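Local atomic coordinates of SusD-like carbohydrate binding protein BF1063 (Bacteroides fragilis NCTC 9343, PDB entry 3I4G), a protein that probably binds carbohydrate at the outer membrane as a member of the SusD family of glycan-capturing proteins. Residues A[248-253]-A[386-391]. Sequence-based numbering, arbitrary orientation.
Sequences NKENIF and RYAEVL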
loop_
_atom_site.group_PDB
_atom_site.type_symbol
_atom_site.label_atom_id
_atom_site.label_comp_id
_atom_site.label_asym_id
_atom_site.label_seq_id
_atom_site.Cartn_x
_atom_site.Cartn_y
_atom_site.Cartn_z
ATOM N N ASN A 248 -18.129 5.580 -4.553
ATOM C CA ASN A 248 -17.727 5.328 -5.917
ATOM C C ASN A 248 -17.736 3.821 -6.155
ATOM O O ASN A 248 -17.896 3.021 -5.221
ATOM C CB ASN A 248 -16.349 5.954 -6.193
ATOM C CG ASN A 248 -15.252 5.340 -5.386
ATOM O OD1 ASN A 248 -14.876 4.210 -5.625
ATOM N ND2 ASN A 248 -14.742 6.063 -4.394
ATOM N N LYS A 249 -17.549 3.432 -7.407
ATOM C CA LYS A 249 -17.563 2.012 -7.807
ATOM C C LYS A 249 -16.159 1.468 -8.031
ATOM O O LYS A 249 -15.987 0.382 -8.596
ATOM C CB LYS A 249 -18.422 1.850 -9.062
ATOM C CG LYS A 249 -19.900 2.134 -8.754
ATOM C CD LYS A 249 -20.798 1.859 -9.916
ATOM C CE LYS A 249 -22.238 1.936 -9.477
ATOM N NZ LYS A 249 -23.089 1.560 -10.634
ATOM N N GLU A 250 -15.142 2.227 -7.597
ATOM C CA GLU A 250 -13.746 1.815 -7.811
ATOM C C GLU A 250 -13.107 1.179 -6.575
ATOM O O GLU A 250 -12.358 0.199 -6.692
ATOM C CB GLU A 250 -12.899 3.001 -8.258
ATOM C CG GLU A 250 -11.406 2.685 -8.364
ATOM C CD GLU A 250 -10.633 3.586 -9.276
ATOM O OE1 GLU A 250 -11.226 4.481 -9.905
ATOM O OE2 GLU A 250 -9.400 3.349 -9.369
ATOM N N ASN A 251 -13.398 1.716 -5.400
ATOM C CA ASN A 251 -12.787 1.240 -4.158
ATOM C C ASN A 251 -13.524 -0.023 -3.698
ATOM O O ASN A 251 -14.590 0.034 -3.125
ATOM C CB ASN A 251 -12.791 2.329 -3.086
ATOM C CG ASN A 251 -11.822 3.458 -3.388
ATOM O OD1 ASN A 251 -10.881 3.291 -4.179
ATOM N ND2 ASN A 251 -12.062 4.623 -2.781
ATOM N N ILE A 252 -12.914 -1.159 -3.983
ATOM C CA ILE A 252 -13.494 -2.485 -3.739
ATOM C C ILE A 252 -13.365 -2.879 -2.282
ATOM O O ILE A 252 -14.322 -3.367 -1.691
ATOM C CB ILE A 252 -12.830 -3.508 -4.661
ATOM C CG1 ILE A 252 -13.292 -3.270 -6.101
ATOM C CG2 ILE A 252 -13.174 -4.953 -4.242
ATOM C CD1 ILE A 252 -12.454 -3.970 -7.188
ATOM N N PHE A 253 -12.176 -2.692 -1.720
ATOM C CA PHE A 253 -11.897 -3.006 -0.310
ATOM C C PHE A 253 -11.105 -1.837 0.249
ATOM O O PHE A 253 -10.163 -1.374 -0.385
ATOM C CB PHE A 253 -11.174 -4.356 -0.149
ATOM C CG PHE A 253 -11.063 -4.811 1.287
ATOM C CD1 PHE A 253 -12.179 -5.191 1.996
ATOM C CD2 PHE A 253 -9.839 -4.861 1.928
ATOM C CE1 PHE A 253 -12.085 -5.531 3.338
ATOM C CE2 PHE A 253 -9.756 -5.236 3.274
ATOM C CZ PHE A 253 -10.869 -5.556 3.966
ATOM N N ARG A 386 -8.294 -1.249 -5.286
ATOM C CA ARG A 386 -8.972 -0.371 -6.242
ATOM C C ARG A 386 -9.139 -1.087 -7.575
ATOM O O ARG A 386 -8.282 -1.861 -8.021
ATOM C CB ARG A 386 -8.198 0.946 -6.443
ATOM C CG ARG A 386 -8.048 1.743 -5.203
ATOM C CD ARG A 386 -7.667 3.195 -5.418
ATOM N NE ARG A 386 -6.330 3.487 -5.935
ATOM C CZ ARG A 386 -6.036 3.876 -7.184
ATOM N NH1 ARG A 386 -6.918 3.839 -8.192
ATOM N NH2 ARG A 386 -4.800 4.259 -7.448
ATOM N N TYR A 387 -10.236 -0.749 -8.254
ATOM C CA TYR A 387 -10.468 -1.343 -9.586
ATOM C C TYR A 387 -9.322 -1.012 -10.561
ATOM O O TYR A 387 -9.026 -1.788 -11.439
ATOM C CB TYR A 387 -11.815 -0.905 -10.151
ATOM C CG TYR A 387 -12.321 -1.670 -11.365
ATOM C CD1 TYR A 387 -12.452 -3.038 -11.332
ATOM C CD2 TYR A 387 -12.701 -0.994 -12.520
ATOM C CE1 TYR A 387 -12.962 -3.720 -12.416
ATOM C CE2 TYR A 387 -13.200 -1.671 -13.600
ATOM C CZ TYR A 387 -13.326 -3.018 -13.535
ATOM O OH TYR A 387 -13.872 -3.715 -14.614
ATOM N N ALA A 388 -8.659 0.147 -10.424
ATOM C CA ALA A 388 -7.528 0.393 -11.303
ATOM C C ALA A 388 -6.445 -0.662 -11.152
ATOM O O ALA A 388 -5.807 -1.038 -12.136
ATOM C CB ALA A 388 -6.924 1.729 -11.020
ATOM N N GLU A 389 -6.213 -1.160 -9.935
ATOM C CA GLU A 389 -5.224 -2.222 -9.756
ATOM C C GLU A 389 -5.723 -3.506 -10.422
ATOM O O GLU A 389 -4.941 -4.266 -10.999
ATOM C CB GLU A 389 -4.943 -2.487 -8.280
ATOM C CG GLU A 389 -3.902 -3.608 -8.133
ATOM C CD GLU A 389 -3.664 -4.103 -6.724
ATOM O OE1 GLU A 389 -4.032 -3.407 -5.761
ATOM O OE2 GLU A 389 -3.088 -5.219 -6.585
ATOM N N VAL A 390 -7.014 -3.799 -10.320
ATOM C CA VAL A 390 -7.578 -4.970 -10.978
ATOM C C VAL A 390 -7.349 -4.936 -12.485
ATOM O O VAL A 390 -6.947 -5.946 -13.071
ATOM C CB VAL A 390 -9.100 -5.085 -10.661
ATOM C CG1 VAL A 390 -9.780 -6.170 -11.483
ATOM C CG2 VAL A 390 -9.312 -5.323 -9.152
ATOM N N LEU A 391 -7.610 -3.787 -13.105
ATOM C CA LEU A 391 -7.423 -3.656 -14.551
ATOM C C LEU A 391 -5.966 -3.800 -14.938
ATOM O O LEU A 391 -5.631 -4.523 -15.885
ATOM C CB LEU A 391 -7.960 -2.312 -15.047
ATOM C CG LEU A 391 -9.444 -2.063 -14.896
ATOM C CD1 LEU A 391 -9.828 -0.672 -15.436
ATOM C CD2 LEU A 391 -10.263 -3.148 -15.610
#
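Glu250 has CG anti to its backbone N (chi1 174°) and an extended chain beyond, which carries its carboxylate across to Arg386, whose own chain bends at chi3 (-68°) to bring the guanidinium round. Glu250 OE2 meets Arg386 NH1 at 2.8 Å, a salt bridge whose hydrogen-bond geometry is weak, the two planes standing 45° apart. A long charged chain suits each place: Glu250 OE1 also pairs with Arg420, while Arg386 NH1 is shared with Glu447 and NH2 goes to Glu451, so opposite buried charges probably offset one another. Arg386 ends strand 380-386, occupies the N-cap position of helix 387-400, and forms an antiparallel non-hydrogen-bonded pair with Asn251; next to it, Ile252 and Phe253 both face Ile385 in a classic beta bulge. Asn251 lies alongside Arg386, its buried, partnerless OD1 against Arg386 CG (3.4 Å), while its amide ND2 suits the carbonyls of Gly245 and Leu239. At the helix start, Tyr387 N donates to Glu250 O (2.8 Å), and Ala388 N bonds weakly to Glu250 OE2 (3.5 Å). Asn248 OD1 accepts from Glu250 N, an Asx turn, and from Asn251 N, extending it to an Asx motif. Ile252, branched and apolar, extends CD1 to Val390 CG2 (3.9 Å).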